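Uncharacterized protein (Porphyromonas gingivalis, PDB 1ZBS) is uncharacterised but probably acts as an N-acetylglucosamine kinase, a sugar kinase of the ASKHA superfamily that would transfer phosphate from ATP. Local coordinates at residues 1-9 and 15-23; 98-109 and 121-130. One frame throughout, in Å; residues are numbered along the deposited sequence.

In the fold
Contact 1 pairs two neighbouring strands, and contact 2 packs a helix and its exit loop on a strand of the second sheet. Each sheet has five strands in the order 3-2-1-4-5, the duplicated core of ASKHA kinases. Both contacts are partly buried, with an inner part and an end at the surface. In contact 1, four backbone hydrogen bonds join the strands, with side-chain contacts on both faces and at the selenomethionine end, where a water bridges the segments. Contact 2 has no direct hydrogen bond across it. It rests on packing round Phe125 and Met98. Helix 271-280 touches residues of both, and their centres lie about 18 Å apart.

Contact 1: residues 1-9 and 15-23; sequences MILIGDSGS and CIAKEGKSL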
HETATM    1  N   MSE A   1     -40.897 -13.969 -10.561  1.00 51.57           N
HETATM    2  CA  MSE A   1     -40.039 -12.800 -10.237  1.00 50.33           C
HETATM    3  C   MSE A   1     -38.563 -13.172 -10.250  1.00 47.19           C
HETATM    4  O   MSE A   1     -38.209 -14.353 -10.289  1.00 44.78           O
HETATM    5  CB  MSE A   1     -40.442 -12.201  -8.880  1.00 55.98           C
HETATM    6  CG  MSE A   1     -40.664 -13.210  -7.759  1.00 63.56           C
HETATM    7 SE   MSE A   1     -41.494 -12.411  -6.178  1.00 73.82          SE
HETATM    8  CE  MSE A   1     -43.332 -12.343  -6.807  1.00 73.28           C
ATOM      9  N   ILE A   2     -37.704 -12.158 -10.230  1.00 44.29           N
ATOM     10  CA  ILE A   2     -36.265 -12.381 -10.269  1.00 41.46           C
ATOM     11  C   ILE A   2     -35.515 -11.874  -9.047  1.00 39.67           C
ATOM     12  O   ILE A   2     -36.011 -11.029  -8.299  1.00 38.75           O
ATOM     13  CB  ILE A   2     -35.640 -11.721 -11.521  1.00 40.24           C
ATOM     14  CG1 ILE A   2     -35.879 -10.206 -11.484  1.00 38.19           C
ATOM     15  CG2 ILE A   2     -36.236 -12.334 -12.778  1.00 39.95           C
ATOM     16  CD1 ILE A   2     -35.190  -9.439 -12.601  1.00 35.76           C
ATOM     17  N   LEU A   3     -34.312 -12.408  -8.857  1.00 38.99           N
ATOM     18  CA  LEU A   3     -33.442 -12.028  -7.745  1.00 38.95           C
ATOM     19  C   LEU A   3     -32.174 -11.387  -8.299  1.00 37.78           C
ATOM     20  O   LEU A   3     -31.432 -12.003  -9.065  1.00 37.85           O
ATOM     21  CB  LEU A   3     -33.071 -13.259  -6.904  1.00 37.01           C
ATOM     22  CG  LEU A   3     -32.141 -12.974  -5.715  1.00 36.72           C
ATOM     23  CD1 LEU A   3     -32.837 -12.003  -4.760  1.00 36.45           C
ATOM     24  CD2 LEU A   3     -31.772 -14.272  -4.990  1.00 33.08           C
ATOM     25  N   ILE A   4     -31.927 -10.144  -7.921  1.00 37.34           N
ATOM     26  CA  ILE A   4     -30.740  -9.459  -8.402  1.00 37.57           C
ATOM     27  C   ILE A   4     -29.796  -9.132  -7.252  1.00 37.92           C
ATOM     28  O   ILE A   4     -30.201  -8.568  -6.229  1.00 34.52           O
ATOM     29  CB  ILE A   4     -31.095  -8.152  -9.152  1.00 36.16           C
ATOM     30  CG1 ILE A   4     -32.046  -8.457 -10.316  1.00 34.79           C
ATOM     31  CG2 ILE A   4     -29.820  -7.510  -9.689  1.00 37.34           C
ATOM     32  CD1 ILE A   4     -32.541  -7.231 -11.040  1.00 33.38           C
ATOM     33  N   GLY A   5     -28.533  -9.500  -7.431  1.00 39.30           N
ATOM     34  CA  GLY A   5     -27.540  -9.251  -6.408  1.00 40.75           C
ATOM     35  C   GLY A   5     -26.332  -8.513  -6.937  1.00 41.73           C
ATOM     36  O   GLY A   5     -25.804  -8.846  -7.998  1.00 41.07           O
ATOM     37  N   ASP A   6     -25.906  -7.502  -6.190  1.00 42.94           N
ATOM     38  CA  ASP A   6     -24.748  -6.703  -6.549  1.00 44.45           C
ATOM     39  C   ASP A   6     -23.804  -6.690  -5.353  1.00 45.35           C
ATOM     40  O   ASP A   6     -24.063  -6.014  -4.358  1.00 43.79           O
ATOM     41  CB  ASP A   6     -25.174  -5.279  -6.889  1.00 44.75           C
ATOM     42  CG  ASP A   6     -24.097  -4.517  -7.623  1.00 47.30           C
ATOM     43  OD1 ASP A   6     -23.760  -4.916  -8.759  1.00 48.44           O
ATOM     44  OD2 ASP A   6     -23.584  -3.521  -7.068  1.00 49.95           O
ATOM     45  N   SER A   7     -22.713  -7.444  -5.458  1.00 47.53           N
ATOM     46  CA  SER A   7     -21.738  -7.543  -4.377  1.00 50.13           C
ATOM     47  C   SER A   7     -20.472  -6.728  -4.598  1.00 51.61           C
ATOM     48  O   SER A   7     -19.858  -6.778  -5.662  1.00 50.41           O
ATOM     49  CB  SER A   7     -21.353  -9.009  -4.150  1.00 50.13           C
ATOM     50  OG  SER A   7     -20.387  -9.131  -3.115  1.00 50.53           O
ATOM     51  N   GLY A   8     -20.090  -5.984  -3.566  1.00 54.32           N
ATOM     52  CA  GLY A   8     -18.891  -5.173  -3.625  1.00 58.23           C
ATOM     53  C   GLY A   8     -17.919  -5.624  -2.552  1.00 60.75           C
ATOM     54  O   GLY A   8     -18.150  -6.631  -1.877  1.00 61.44           O
ATOM     55  N   SER A   9     -16.831  -4.879  -2.392  1.00 62.09           N
ATOM     56  CA  SER A   9     -15.820  -5.202  -1.393  1.00 62.84           C
ATOM     57  C   SER A   9     -16.205  -4.626  -0.034  1.00 63.06           C
ATOM     58  O   SER A   9     -15.405  -3.949   0.616  1.00 63.76           O
ATOM     59  CB  SER A   9     -14.453  -4.662  -1.835  1.00 64.48           C
ATOM     60  OG  SER A   9     -14.541  -3.308  -2.256  1.00 67.25           O
ATOM     61  N   CYS A  15     -32.181  -7.593  -4.432  1.00 47.22           N
ATOM     62  CA  CYS A  15     -33.496  -7.083  -4.805  1.00 46.63           C
ATOM     63  C   CYS A  15     -34.336  -8.108  -5.550  1.00 45.81           C
ATOM     64  O   CYS A  15     -33.879  -8.733  -6.508  1.00 44.27           O
ATOM     65  CB  CYS A  15     -33.383  -5.826  -5.665  1.00 46.48           C
ATOM     66  SG  CYS A  15     -34.968  -5.334  -6.422  1.00 48.28           S
ATOM     67  N   ILE A  16     -35.567  -8.284  -5.087  1.00 46.02           N
ATOM     68  CA  ILE A  16     -36.502  -9.197  -5.720  1.00 46.10           C
ATOM     69  C   ILE A  16     -37.431  -8.311  -6.542  1.00 45.34           C
ATOM     70  O   ILE A  16     -38.260  -7.592  -5.990  1.00 44.78           O
ATOM     71  CB  ILE A  16     -37.321  -9.987  -4.675  1.00 46.25           C
ATOM     72  CG1 ILE A  16     -36.404 -10.920  -3.887  1.00 47.35           C
ATOM     73  CG2 ILE A  16     -38.401 -10.799  -5.365  1.00 47.63           C
ATOM     74  CD1 ILE A  16     -37.132 -11.774  -2.870  1.00 47.50           C
ATOM     75  N   ALA A  17     -37.273  -8.352  -7.860  1.00 45.37           N
ATOM     76  CA  ALA A  17     -38.089  -7.542  -8.757  1.00 45.93           C
ATOM     77  C   ALA A  17     -39.073  -8.378  -9.575  1.00 47.06           C
ATOM     78  O   ALA A  17     -38.895  -9.584  -9.753  1.00 46.22           O
ATOM     79  CB  ALA A  17     -37.186  -6.744  -9.697  1.00 43.50           C
ATOM     80  N   LYS A  18     -40.109  -7.714 -10.077  1.00 49.65           N
ATOM     81  CA  LYS A  18     -41.124  -8.356 -10.900  1.00 49.97           C
ATOM     82  C   LYS A  18     -41.503  -7.342 -11.961  1.00 49.89           C
ATOM     83  O   LYS A  18     -42.013  -6.266 -11.645  1.00 49.43           O
ATOM     84  CB  LYS A  18     -42.360  -8.701 -10.070  1.00 51.90           C
ATOM     85  CG  LYS A  18     -43.352  -9.638 -10.765  1.00 54.48           C
ATOM     86  CD  LYS A  18     -44.737  -9.509 -10.135  1.00 55.61           C
ATOM     87  CE  LYS A  18     -45.638 -10.700 -10.440  1.00 56.99           C
ATOM     88  NZ  LYS A  18     -45.244 -11.930  -9.685  1.00 56.86           N
ATOM     89  N   GLU A  19     -41.234  -7.682 -13.218  1.00 48.62           N
ATOM     90  CA  GLU A  19     -41.541  -6.806 -14.345  1.00 48.29           C
ATOM     91  C   GLU A  19     -41.083  -5.363 -14.122  1.00 47.68           C
ATOM     92  O   GLU A  19     -41.896  -4.436 -14.113  1.00 50.85           O
ATOM     93  CB  GLU A  19     -43.045  -6.828 -14.644  1.00 50.23           C
ATOM     94  CG  GLU A  19     -43.411  -7.556 -15.943  1.00 53.59           C
ATOM     95  CD  GLU A  19     -43.572  -9.064 -15.767  1.00 56.05           C
ATOM     96  OE1 GLU A  19     -44.667  -9.506 -15.329  1.00 57.76           O
ATOM     97  OE2 GLU A  19     -42.600  -9.814 -16.058  1.00 60.20           O
ATOM     98  N   GLY A  20     -39.781  -5.181 -13.942  1.00 48.90           N
ATOM     99  CA  GLY A  20     -39.240  -3.848 -13.733  1.00 46.99           C
ATOM    100  C   GLY A  20     -39.663  -3.165 -12.446  1.00 45.98           C
ATOM    101  O   GLY A  20     -39.400  -1.974 -12.263  1.00 45.22           O
ATOM    102  N   LYS A  21     -40.326  -3.895 -11.552  1.00 43.49           N
ATOM    103  CA  LYS A  21     -40.755  -3.315 -10.273  1.00 43.50           C
ATOM    104  C   LYS A  21     -40.151  -4.067  -9.081  1.00 44.04           C
ATOM    105  O   LYS A  21     -40.093  -5.299  -9.066  1.00 44.83           O
ATOM    106  CB  LYS A  21     -42.289  -3.300 -10.180  1.00 43.95           C
ATOM    107  CG  LYS A  21     -42.956  -2.358 -11.189  1.00 42.70           C
ATOM    108  CD  LYS A  21     -44.493  -2.437 -11.170  1.00 44.03           C
ATOM    109  CE  LYS A  21     -45.112  -1.568 -12.280  1.00 46.55           C
ATOM    110  NZ  LYS A  21     -44.578  -1.916 -13.650  1.00 45.64           N
ATOM    111  N   SER A  22     -39.690  -3.310  -8.089  1.00 46.18           N
ATOM    112  CA  SER A  22     -39.080  -3.888  -6.896  1.00 45.12           C
ATOM    113  C   SER A  22     -40.112  -4.338  -5.871  1.00 45.51           C
ATOM    114  O   SER A  22     -41.012  -3.578  -5.506  1.00 43.64           O
ATOM    115  CB  SER A  22     -38.140  -2.870  -6.240  1.00 43.45           C
ATOM    116  OG  SER A  22     -37.497  -3.424  -5.097  1.00 41.22           O
ATOM    117  N   LEU A  23     -39.977  -5.576  -5.409  1.00 43.31           N
ATOM    118  CA  LEU A  23     -40.884  -6.122  -4.407  1.00 44.34           C
ATOM    119  C   LEU A  23     -40.102  -6.406  -3.133  1.00 45.64           C
ATOM    120  O   LEU A  23     -40.676  -6.511  -2.049  1.00 48.14           O
ATOM    121  CB  LEU A  23     -41.527  -7.413  -4.907  1.00 45.28           C
ATOM    122  CG  LEU A  23     -42.287  -7.320  -6.227  1.00 42.52           C
ATOM    123  CD1 LEU A  23     -42.995  -8.647  -6.453  1.00 45.56           C
ATOM    124  CD2 LEU A  23     -43.304  -6.173  -6.195  1.00 42.83           C
TER
HETATM  125  O   HOH W   1     -43.629 -14.048 -10.450  1.00 32.05           O
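Met1, modelled as selenomethionine, reaches over the side chain of Ile16, and the two cross obliquely. SE lies 3.6 Å from Ile16 CG2. Met1 CG sits between the backbone N and the carbonyl carbon (chi1 45°). The chain then runs extended and bends at its last torsion (chi3 78°), which brings the terminal methyl among Lys18 and Leu23. Met1 CE is 3.7 Å from Leu23 CD1, with the two side chains at about a right angle. The same methyl meets the end of Lys18, with Lys18 NZ 3.5 Å from Met1 CE. One water accepts from both Met1 N and Lys18 NZ and ties the chain start to this lysine.

Further in, Leu3 and Ile16 form a non-hydrogen-bonded pair on the face where Ile16 also meets Met1 SE. Leu3 CD1 touches Ile16 CG1 at 3.8 Å. The other face carries Ile2, Ala17, Ile4 and Cys15. Here Ile2 CG1 stands 4.1 Å from Ala17 CB, and helix 271-280 packs on Ile2, Ile4 and Cys15.

The backbones set this register. Ile2 N gives a nearly straight bond to Ala17 O (2.9 Å, 167°), and Ile4 N gives another to Cys15 O (2.8 Å). The return bonds, from Ala17 N to Ile2 O and from Cys15 N to Ile4 O, are more bent. A type I' turn from Lys18 to Lys21 leads into the next strand. The pair is the antiparallel beta hairpin that opens the N-terminal sheet, as in the actin-like ATPase fold of sugar kinases.

Contact 2: residues 98-109 and 121-130; sequences MLGAARALCGDS and NSCLFDGREI
Phe125 turns one face of its ring to Ala102 of the helix. The Ala102 methyl makes a CH-pi contact, CB lying 3.9 Å from the ring centroid and 17° off the normal. CG of Phe125 is anti to the backbone N, which carries the ring out from the strand toward the helix. Gly127 N lies over the opposite face, so the ring is held between helix and loop. Cys106 CB approaches obliquely, 3.5 Å from Phe125 CD1.

At the other end is Met98, a selenomethionine. Its CG is anti to the backbone N (chi1 -173°), and the bends after it lay SE against the Asn121 amide and CE by Cys123 SG. SE rests 3.6 Å from Asn121 CG, and Met98 CG is 3.7 Å from Cys123 CB. Leu99 reaches Phe125 CE2 with CD1, while its CB meets Ile130 CD1.

This is a helix packed across a strand of the second mixed sheet, in the alpha/beta core of the ASKHA fold. The axes of helix 98-105 and strand 121-125 cross at -56°, with a closest approach of 9.0 Å.

Gly107 leaves the helix with positive phi. Two CA-H...O contacts follow, Asp108 CA to Gly127 O and Gly127 CA to Ser109 O, each 3.3 Å. Ser109 OG bonds back to Cys106 O. In the facing loop, Asp126 OD2 accepts from Arg128 N, an Asx turn, and from Glu129 N, which makes it an Asx motif. Arg103 NH2 hydrogen-bonds Tyr66 OH, and Leu99 CD2 lies over one face of the Arg103 guanidinium. A water links Arg103 NH1 to Arg128 O, but its bond to Arg128 O is unusually short and so doubtful.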
HETATM    1  N   MSE A  98     -18.215  -5.126 -12.622  1.00 37.29           N
HETATM    2  CA  MSE A  98     -17.902  -4.115 -13.625  1.00 38.01           C
HETATM    3  C   MSE A  98     -18.953  -4.186 -14.731  1.00 38.76           C
HETATM    4  O   MSE A  98     -19.447  -3.162 -15.203  1.00 38.45           O
HETATM    5  CB  MSE A  98     -16.503  -4.361 -14.202  1.00 40.80           C
HETATM    6  CG  MSE A  98     -15.995  -3.270 -15.138  1.00 43.32           C
HETATM    7 SE   MSE A  98     -15.776  -1.523 -14.309  1.00 44.84          SE
HETATM    8  CE  MSE A  98     -17.546  -0.783 -14.621  1.00 45.19           C
ATOM      9  N   LEU A  99     -19.302  -5.408 -15.118  1.00 35.95           N
ATOM     10  CA  LEU A  99     -20.293  -5.631 -16.152  1.00 34.81           C
ATOM     11  C   LEU A  99     -21.668  -5.179 -15.665  1.00 33.67           C
ATOM     12  O   LEU A  99     -22.470  -4.628 -16.426  1.00 31.70           O
ATOM     13  CB  LEU A  99     -20.327  -7.114 -16.525  1.00 34.89           C
ATOM     14  CG  LEU A  99     -21.455  -7.543 -17.468  1.00 37.01           C
ATOM     15  CD1 LEU A  99     -21.377  -6.754 -18.769  1.00 35.82           C
ATOM     16  CD2 LEU A  99     -21.352  -9.038 -17.727  1.00 35.83           C
ATOM     17  N   GLY A 100     -21.936  -5.432 -14.390  1.00 31.80           N
ATOM     18  CA  GLY A 100     -23.202  -5.032 -13.811  1.00 29.50           C
ATOM     19  C   GLY A 100     -23.324  -3.522 -13.835  1.00 28.17           C
ATOM     20  O   GLY A 100     -24.407  -2.978 -14.045  1.00 29.05           O
ATOM     21  N   ALA A 101     -22.206  -2.835 -13.631  1.00 26.69           N
ATOM     22  CA  ALA A 101     -22.220  -1.382 -13.639  1.00 27.66           C
ATOM     23  C   ALA A 101     -22.464  -0.854 -15.044  1.00 29.07           C
ATOM     24  O   ALA A 101     -23.250   0.068 -15.238  1.00 30.14           O
ATOM     25  CB  ALA A 101     -20.913  -0.832 -13.088  1.00 24.67           C
ATOM     26  N   ALA A 102     -21.799  -1.443 -16.030  1.00 31.57           N
ATOM     27  CA  ALA A 102     -21.969  -0.992 -17.403  1.00 33.34           C
ATOM     28  C   ALA A 102     -23.396  -1.209 -17.877  1.00 34.33           C
ATOM     29  O   ALA A 102     -23.960  -0.363 -18.571  1.00 35.13           O
ATOM     30  CB  ALA A 102     -20.993  -1.716 -18.324  1.00 34.29           C
ATOM     31  N   ARG A 103     -23.983  -2.345 -17.513  1.00 35.59           N
ATOM     32  CA  ARG A 103     -25.353  -2.634 -17.917  1.00 36.16           C
ATOM     33  C   ARG A 103     -26.338  -1.672 -17.282  1.00 36.44           C
ATOM     34  O   ARG A 103     -27.342  -1.296 -17.894  1.00 37.23           O
ATOM     35  CB  ARG A 103     -25.731  -4.070 -17.556  1.00 35.28           C
ATOM     36  CG  ARG A 103     -25.194  -5.101 -18.527  1.00 36.94           C
ATOM     37  CD  ARG A 103     -25.576  -6.506 -18.106  1.00 36.56           C
ATOM     38  NE  ARG A 103     -25.199  -7.487 -19.114  1.00 39.66           N
ATOM     39  CZ  ARG A 103     -25.301  -8.801 -18.955  1.00 40.74           C
ATOM     40  NH1 ARG A 103     -24.930  -9.619 -19.934  1.00 43.00           N
ATOM     41  NH2 ARG A 103     -25.768  -9.301 -17.820  1.00 40.72           N
ATOM     42  N   ALA A 104     -26.050  -1.264 -16.052  1.00 38.21           N
ATOM     43  CA  ALA A 104     -26.932  -0.343 -15.339  1.00 38.01           C
ATOM     44  C   ALA A 104     -26.798   1.094 -15.834  1.00 38.62           C
ATOM     45  O   ALA A 104     -27.790   1.807 -15.924  1.00 40.68           O
ATOM     46  CB  ALA A 104     -26.644  -0.408 -13.844  1.00 35.60           C
ATOM     47  N   LEU A 105     -25.576   1.506 -16.166  1.00 38.87           N
ATOM     48  CA  LEU A 105     -25.320   2.870 -16.626  1.00 39.12           C
ATOM     49  C   LEU A 105     -25.440   3.062 -18.131  1.00 39.13           C
ATOM     50  O   LEU A 105     -25.959   4.074 -18.602  1.00 39.45           O
ATOM     51  CB  LEU A 105     -23.922   3.309 -16.194  1.00 38.30           C
ATOM     52  CG  LEU A 105     -23.643   3.394 -14.696  1.00 40.59           C
ATOM     53  CD1 LEU A 105     -22.160   3.643 -14.451  1.00 39.61           C
ATOM     54  CD2 LEU A 105     -24.486   4.494 -14.091  1.00 40.23           C
ATOM     55  N   CYS A 106     -24.942   2.092 -18.883  1.00 40.36           N
ATOM     56  CA  CYS A 106     -24.963   2.173 -20.334  1.00 41.89           C
ATOM     57  C   CYS A 106     -26.217   1.578 -20.942  1.00 43.50           C
ATOM     58  O   CYS A 106     -26.671   2.017 -21.999  1.00 43.82           O
ATOM     59  CB  CYS A 106     -23.727   1.478 -20.896  1.00 40.60           C
ATOM     60  SG  CYS A 106     -22.201   2.253 -20.358  1.00 35.91           S
ATOM     61  N   GLY A 107     -26.775   0.582 -20.265  1.00 45.14           N
ATOM     62  CA  GLY A 107     -27.977  -0.059 -20.750  1.00 48.69           C
ATOM     63  C   GLY A 107     -27.702  -1.016 -21.892  1.00 51.51           C
ATOM     64  O   GLY A 107     -27.427  -2.196 -21.679  1.00 52.57           O
ATOM     65  N   ASP A 108     -27.766  -0.510 -23.114  1.00 52.68           N
ATOM     66  CA  ASP A 108     -27.529  -1.352 -24.275  1.00 54.55           C
ATOM     67  C   ASP A 108     -26.725  -0.600 -25.328  1.00 54.95           C
ATOM     68  O   ASP A 108     -26.655  -1.012 -26.485  1.00 54.83           O
ATOM     69  CB  ASP A 108     -28.868  -1.802 -24.854  1.00 57.67           C
ATOM     70  CG  ASP A 108     -29.779  -0.633 -25.186  1.00 61.12           C
ATOM     71  OD1 ASP A 108     -29.422   0.157 -26.088  1.00 61.43           O
ATOM     72  OD2 ASP A 108     -30.844  -0.492 -24.541  1.00 63.92           O
ATOM     73  N   SER A 109     -26.108   0.501 -24.914  1.00 54.48           N
ATOM     74  CA  SER A 109     -25.318   1.318 -25.819  1.00 53.52           C
ATOM     75  C   SER A 109     -23.837   1.324 -25.454  1.00 52.15           C
ATOM     76  O   SER A 109     -23.460   0.992 -24.331  1.00 50.62           O
ATOM     77  CB  SER A 109     -25.848   2.749 -25.809  1.00 55.24           C
ATOM     78  OG  SER A 109     -25.833   3.274 -24.489  1.00 58.60           O
ATOM     79  N   ASN A 121     -12.397   0.938 -10.680  1.00 20.70           N
ATOM     80  CA  ASN A 121     -12.412   0.055 -11.823  1.00 23.27           C
ATOM     81  C   ASN A 121     -12.934   0.797 -13.068  1.00 24.08           C
ATOM     82  O   ASN A 121     -13.554   1.853 -12.952  1.00 23.18           O
ATOM     83  CB  ASN A 121     -13.292  -1.161 -11.503  1.00 23.58           C
ATOM     84  CG  ASN A 121     -12.889  -2.388 -12.284  1.00 25.79           C
ATOM     85  OD1 ASN A 121     -13.274  -3.515 -11.943  1.00 25.98           O
ATOM     86  ND2 ASN A 121     -12.109  -2.183 -13.343  1.00 21.57           N
ATOM     87  N   SER A 122     -12.658   0.265 -14.256  1.00 24.43           N
ATOM     88  CA  SER A 122     -13.154   0.872 -15.485  1.00 27.16           C
ATOM     89  C   SER A 122     -13.220  -0.170 -16.589  1.00 27.68           C
ATOM     90  O   SER A 122     -12.590  -1.221 -16.496  1.00 27.69           O
ATOM     91  CB  SER A 122     -12.273   2.054 -15.940  1.00 26.05           C
ATOM     92  OG  SER A 122     -11.000   1.632 -16.395  1.00 29.56           O
ATOM     93  N   CYS A 123     -13.999   0.128 -17.626  1.00 28.81           N
ATOM     94  CA  CYS A 123     -14.138  -0.769 -18.762  1.00 29.52           C
ATOM     95  C   CYS A 123     -14.748  -0.035 -19.944  1.00 29.70           C
ATOM     96  O   CYS A 123     -15.473   0.951 -19.783  1.00 29.66           O
ATOM     97  CB  CYS A 123     -15.046  -1.944 -18.410  1.00 29.49           C
ATOM     98  SG  CYS A 123     -16.797  -1.485 -18.308  1.00 30.90           S
ATOM     99  N   LEU A 124     -14.447  -0.522 -21.135  1.00 30.39           N
ATOM    100  CA  LEU A 124     -15.008   0.051 -22.340  1.00 31.33           C
ATOM    101  C   LEU A 124     -16.140  -0.922 -22.652  1.00 31.55           C
ATOM    102  O   LEU A 124     -15.907  -2.128 -22.756  1.00 30.75           O
ATOM    103  CB  LEU A 124     -13.974   0.047 -23.468  1.00 30.67           C
ATOM    104  CG  LEU A 124     -14.018   1.147 -24.539  1.00 30.61           C
ATOM    105  CD1 LEU A 124     -13.466   0.560 -25.840  1.00 29.03           C
ATOM    106  CD2 LEU A 124     -15.429   1.661 -24.754  1.00 29.45           C
ATOM    107  N   PHE A 125     -17.363  -0.405 -22.759  1.00 33.69           N
ATOM    108  CA  PHE A 125     -18.546  -1.227 -23.046  1.00 33.07           C
ATOM    109  C   PHE A 125     -18.964  -0.971 -24.490  1.00 32.76           C
ATOM    110  O   PHE A 125     -18.986   0.175 -24.925  1.00 31.79           O
ATOM    111  CB  PHE A 125     -19.696  -0.829 -22.110  1.00 32.41           C
ATOM    112  CG  PHE A 125     -20.808  -1.839 -22.042  1.00 32.95           C
ATOM    113  CD1 PHE A 125     -22.141  -1.438 -22.099  1.00 32.81           C
ATOM    114  CD2 PHE A 125     -20.524  -3.193 -21.896  1.00 32.45           C
ATOM    115  CE1 PHE A 125     -23.175  -2.378 -22.012  1.00 33.20           C
ATOM    116  CE2 PHE A 125     -21.549  -4.138 -21.807  1.00 32.44           C
ATOM    117  CZ  PHE A 125     -22.875  -3.728 -21.865  1.00 32.70           C
ATOM    118  N   ASP A 126     -19.290  -2.019 -25.244  1.00 36.25           N
ATOM    119  CA  ASP A 126     -19.704  -1.817 -26.637  1.00 38.31           C
ATOM    120  C   ASP A 126     -21.211  -1.867 -26.767  1.00 39.75           C
ATOM    121  O   ASP A 126     -21.757  -1.768 -27.869  1.00 41.50           O
ATOM    122  CB  ASP A 126     -19.061  -2.849 -27.571  1.00 40.27           C
ATOM    123  CG  ASP A 126     -19.681  -4.240 -27.460  1.00 41.50           C
ATOM    124  OD1 ASP A 126     -19.112  -5.178 -28.074  1.00 42.51           O
ATOM    125  OD2 ASP A 126     -20.725  -4.422 -26.784  1.00 41.23           O
ATOM    126  N   GLY A 127     -21.881  -2.018 -25.630  1.00 40.15           N
ATOM    127  CA  GLY A 127     -23.328  -2.063 -25.641  1.00 41.04           C
ATOM    128  C   GLY A 127     -23.905  -3.399 -25.232  1.00 40.76           C
ATOM    129  O   GLY A 127     -25.072  -3.467 -24.877  1.00 41.33           O
ATOM    130  N   ARG A 128     -23.121  -4.469 -25.294  1.00 40.40           N
ATOM    131  CA  ARG A 128     -23.649  -5.766 -24.894  1.00 42.83           C
ATOM    132  C   ARG A 128     -22.642  -6.471 -24.002  1.00 43.16           C
ATOM    133  O   ARG A 128     -23.009  -7.215 -23.091  1.00 44.38           O
ATOM    134  CB  ARG A 128     -23.976  -6.637 -26.121  1.00 45.56           C
ATOM    135  CG  ARG A 128     -25.232  -7.528 -25.948  1.00 47.92           C
ATOM    136  CD  ARG A 128     -26.376  -7.090 -26.887  1.00 50.45           C
ATOM    137  NE  ARG A 128     -27.698  -7.621 -26.522  1.00 53.84           N
ATOM    138  CZ  ARG A 128     -28.372  -7.280 -25.420  1.00 54.54           C
ATOM    139  NH1 ARG A 128     -29.566  -7.817 -25.167  1.00 52.67           N
ATOM    140  NH2 ARG A 128     -27.851  -6.401 -24.570  1.00 52.89           N
ATOM    141  N   GLU A 129     -21.363  -6.230 -24.257  1.00 43.38           N
ATOM    142  CA  GLU A 129     -20.328  -6.855 -23.451  1.00 43.63           C
ATOM    143  C   GLU A 129     -19.093  -5.974 -23.388  1.00 40.56           C
ATOM    144  O   GLU A 129     -18.903  -5.087 -24.225  1.00 38.58           O
ATOM    145  CB  GLU A 129     -19.987  -8.230 -24.026  1.00 45.98           C
ATOM    146  CG  GLU A 129     -19.504  -8.202 -25.461  1.00 52.55           C
ATOM    147  CD  GLU A 129     -19.702  -9.537 -26.162  1.00 56.44           C
ATOM    148  OE1 GLU A 129     -19.277 -10.576 -25.609  1.00 58.54           O
ATOM    149  OE2 GLU A 129     -20.282  -9.544 -27.269  1.00 58.36           O
ATOM    150  N   ILE A 130     -18.266  -6.222 -22.375  1.00 38.38           N
ATOM    151  CA  ILE A 130     -17.048  -5.455 -22.167  1.00 35.45           C
ATOM    152  C   ILE A 130     -16.005  -5.761 -23.224  1.00 34.55           C
ATOM    153  O   ILE A 130     -15.672  -6.920 -23.475  1.00 34.36           O
ATOM    154  CB  ILE A 130     -16.429  -5.735 -20.787  1.00 34.77           C
ATOM    155  CG1 ILE A 130     -17.429  -5.394 -19.682  1.00 35.43           C
ATOM    156  CG2 ILE A 130     -15.178  -4.896 -20.608  1.00 33.97           C
ATOM    157  CD1 ILE A 130     -16.954  -5.767 -18.297  1.00 34.97           C
TER
HETATM  158  O   HOH W   2     -22.625  -9.493 -22.147  1.00 50.32           O
HETATM  159  O   HOH W   3     -26.381  -4.130 -22.931  1.00 38.72           O